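Local coordinates for protein dihydroorotase (Agrobacterium tumefaciens, PDB 2OGJ) that hydrolyses the acetyl ester of acetyl-(R)-mandelate in vitro, as a zinc-dependent deacetylase of the amidohydrolase superfamily, at residues 308-313 / 371-375. Sequence-based numbering, arbitrary orientation.
Sequences MSKLLS and LKRLF
F375 N donates a nearly straight hydrogen bond to S309 OG (3.1 Å, N-H...O angle 162°), tying the backbone of strand 368-382 to helix 304-313. In S309, chi1 of -60° sets OG beside the backbone N, from where it also hydrogen-bonds A305 O one turn earlier in the helix, so this buried hydroxyl joins the backbones of both elements. The same OG lies in the plane of the F375 ring, at its edge. M308 CB, by contrast, sits over a ring face, a CH-pi contact 4.2 Å from the F375 centroid. The selenomethionine chain then bends at chi3 (71°) and brings CE within 3.8 Å of F375 CD2, while SE makes an oblique Met-aromatic approach. L312 CD2 reaches F375 CE1 (3.7 Å) and also lies over one face of the R373 guanidinium. In this TIM-barrel amidohydrolase the contact joins a helix to the strand that pairs antiparallel with 348-362. Just before the strand changes direction at K372 and R373, L371 packs on the helix: its CD1 meets S309 CB (3.6 Å) and its CD2 meets S313 CB (3.6 Å). Farther out, V321 of helix 318-323 touches both M308 and F375, and backbone hydrogen bonding of L374 with V355 holds this strand to 348-362.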
loop_
_atom_site.group_PDB
_atom_site.type_symbol
_atom_site.label_atom_id
_atom_site.label_comp_id
_atom_site.label_asym_id
_atom_site.label_seq_id
_atom_site.Cartn_x
_atom_site.Cartn_y
_atom_site.Cartn_z
HETATM N N MSE A 308 -8.811 20.184 36.555
HETATM C CA MSE A 308 -8.071 20.247 37.817
HETATM C C MSE A 308 -8.998 19.746 38.934
HETATM O O MSE A 308 -8.550 19.107 39.872
HETATM C CB MSE A 308 -7.628 21.681 38.117
HETATM C CG MSE A 308 -6.663 22.289 37.100
HETATM SE SE MSE A 308 -6.484 24.107 37.193
HETATM C CE MSE A 308 -5.601 24.265 38.650
ATOM N N SER A 309 -10.293 20.021 38.798
ATOM C CA SER A 309 -11.296 19.608 39.777
ATOM C C SER A 309 -11.536 18.098 39.817
ATOM O O SER A 309 -11.868 17.560 40.875
ATOM C CB SER A 309 -12.628 20.323 39.517
ATOM O OG SER A 309 -12.480 21.729 39.594
ATOM N N LYS A 310 -11.387 17.423 38.674
ATOM C CA LYS A 310 -11.580 15.968 38.600
ATOM C C LYS A 310 -10.420 15.245 39.285
ATOM O O LYS A 310 -10.619 14.232 39.966
ATOM C CB LYS A 310 -11.691 15.505 37.140
ATOM C CG LYS A 310 -12.918 16.044 36.401
ATOM C CD LYS A 310 -12.974 15.524 34.975
ATOM C CE LYS A 310 -14.192 16.044 34.247
ATOM N NZ LYS A 310 -14.099 15.790 32.781
ATOM N N LEU A 311 -9.208 15.770 39.108
ATOM C CA LEU A 311 -8.035 15.172 39.729
ATOM C C LEU A 311 -8.103 15.387 41.228
ATOM O O LEU A 311 -7.781 14.497 42.007
ATOM C CB LEU A 311 -6.752 15.783 39.164
ATOM C CG LEU A 311 -6.118 15.097 37.950
ATOM C CD1 LEU A 311 -5.912 13.617 38.266
ATOM C CD2 LEU A 311 -6.992 15.282 36.707
ATOM N N LEU A 312 -8.530 16.574 41.631
ATOM C CA LEU A 312 -8.665 16.892 43.048
ATOM C C LEU A 312 -9.711 15.985 43.681
ATOM O O LEU A 312 -9.618 15.661 44.857
ATOM C CB LEU A 312 -9.108 18.348 43.245
ATOM C CG LEU A 312 -9.083 18.840 44.691
ATOM C CD1 LEU A 312 -7.641 19.091 45.086
ATOM C CD2 LEU A 312 -9.874 20.119 44.827
ATOM N N SER A 313 -10.708 15.592 42.892
ATOM C CA SER A 313 -11.789 14.741 43.369
ATOM C C SER A 313 -11.367 13.292 43.551
ATOM O O SER A 313 -11.999 12.560 44.302
ATOM C CB SER A 313 -12.978 14.805 42.408
ATOM O OG SER A 313 -12.776 13.963 41.287
ATOM N N LEU A 371 -18.247 16.583 41.516
ATOM C CA LEU A 371 -17.201 17.318 42.225
ATOM C C LEU A 371 -17.762 18.184 43.363
ATOM O O LEU A 371 -18.716 18.943 43.184
ATOM C CB LEU A 371 -16.424 18.186 41.222
ATOM C CG LEU A 371 -16.152 17.516 39.866
ATOM C CD1 LEU A 371 -15.644 18.527 38.867
ATOM C CD2 LEU A 371 -15.164 16.387 40.041
ATOM N N LYS A 372 -17.151 18.052 44.536
ATOM C CA LYS A 372 -17.560 18.781 45.731
ATOM C C LYS A 372 -16.780 20.086 45.928
ATOM O O LYS A 372 -17.144 20.920 46.759
ATOM C CB LYS A 372 -17.383 17.885 46.964
ATOM C CG LYS A 372 -18.195 16.586 46.939
ATOM C CD LYS A 372 -19.678 16.876 46.815
ATOM C CE LYS A 372 -20.512 15.631 47.039
ATOM N NZ LYS A 372 -21.967 15.922 46.853
ATOM N N ARG A 373 -15.703 20.251 45.168
ATOM C CA ARG A 373 -14.877 21.451 45.230
ATOM C C ARG A 373 -14.490 21.823 43.808
ATOM O O ARG A 373 -14.164 20.960 43.001
ATOM C CB ARG A 373 -13.639 21.202 46.079
ATOM C CG ARG A 373 -13.974 20.987 47.536
ATOM C CD ARG A 373 -12.883 20.221 48.242
ATOM N NE ARG A 373 -11.751 21.050 48.637
ATOM C CZ ARG A 373 -10.579 20.559 49.032
ATOM N NH1 ARG A 373 -10.385 19.245 49.077
ATOM N NH2 ARG A 373 -9.602 21.378 49.397
ATOM N N LEU A 374 -14.531 23.113 43.502
ATOM C CA LEU A 374 -14.220 23.561 42.161
ATOM C C LEU A 374 -13.217 24.682 41.998
ATOM O O LEU A 374 -13.350 25.756 42.591
ATOM C CB LEU A 374 -15.503 23.982 41.458
ATOM C CG LEU A 374 -16.490 22.863 41.176
ATOM C CD1 LEU A 374 -17.770 23.474 40.645
ATOM C CD2 LEU A 374 -15.885 21.871 40.189
ATOM N N PHE A 375 -12.203 24.427 41.184
ATOM C CA PHE A 375 -11.253 25.470 40.901
ATOM C C PHE A 375 -12.073 26.403 40.030
ATOM O O PHE A 375 -12.742 25.966 39.088
ATOM C CB PHE A 375 -10.039 24.944 40.141
ATOM C CG PHE A 375 -9.087 24.174 40.997
ATOM C CD1 PHE A 375 -9.304 22.822 41.258
ATOM C CD2 PHE A 375 -7.985 24.808 41.569
ATOM C CE1 PHE A 375 -8.439 22.109 42.081
ATOM C CE2 PHE A 375 -7.110 24.106 42.393
ATOM C CZ PHE A 375 -7.337 22.753 42.650
#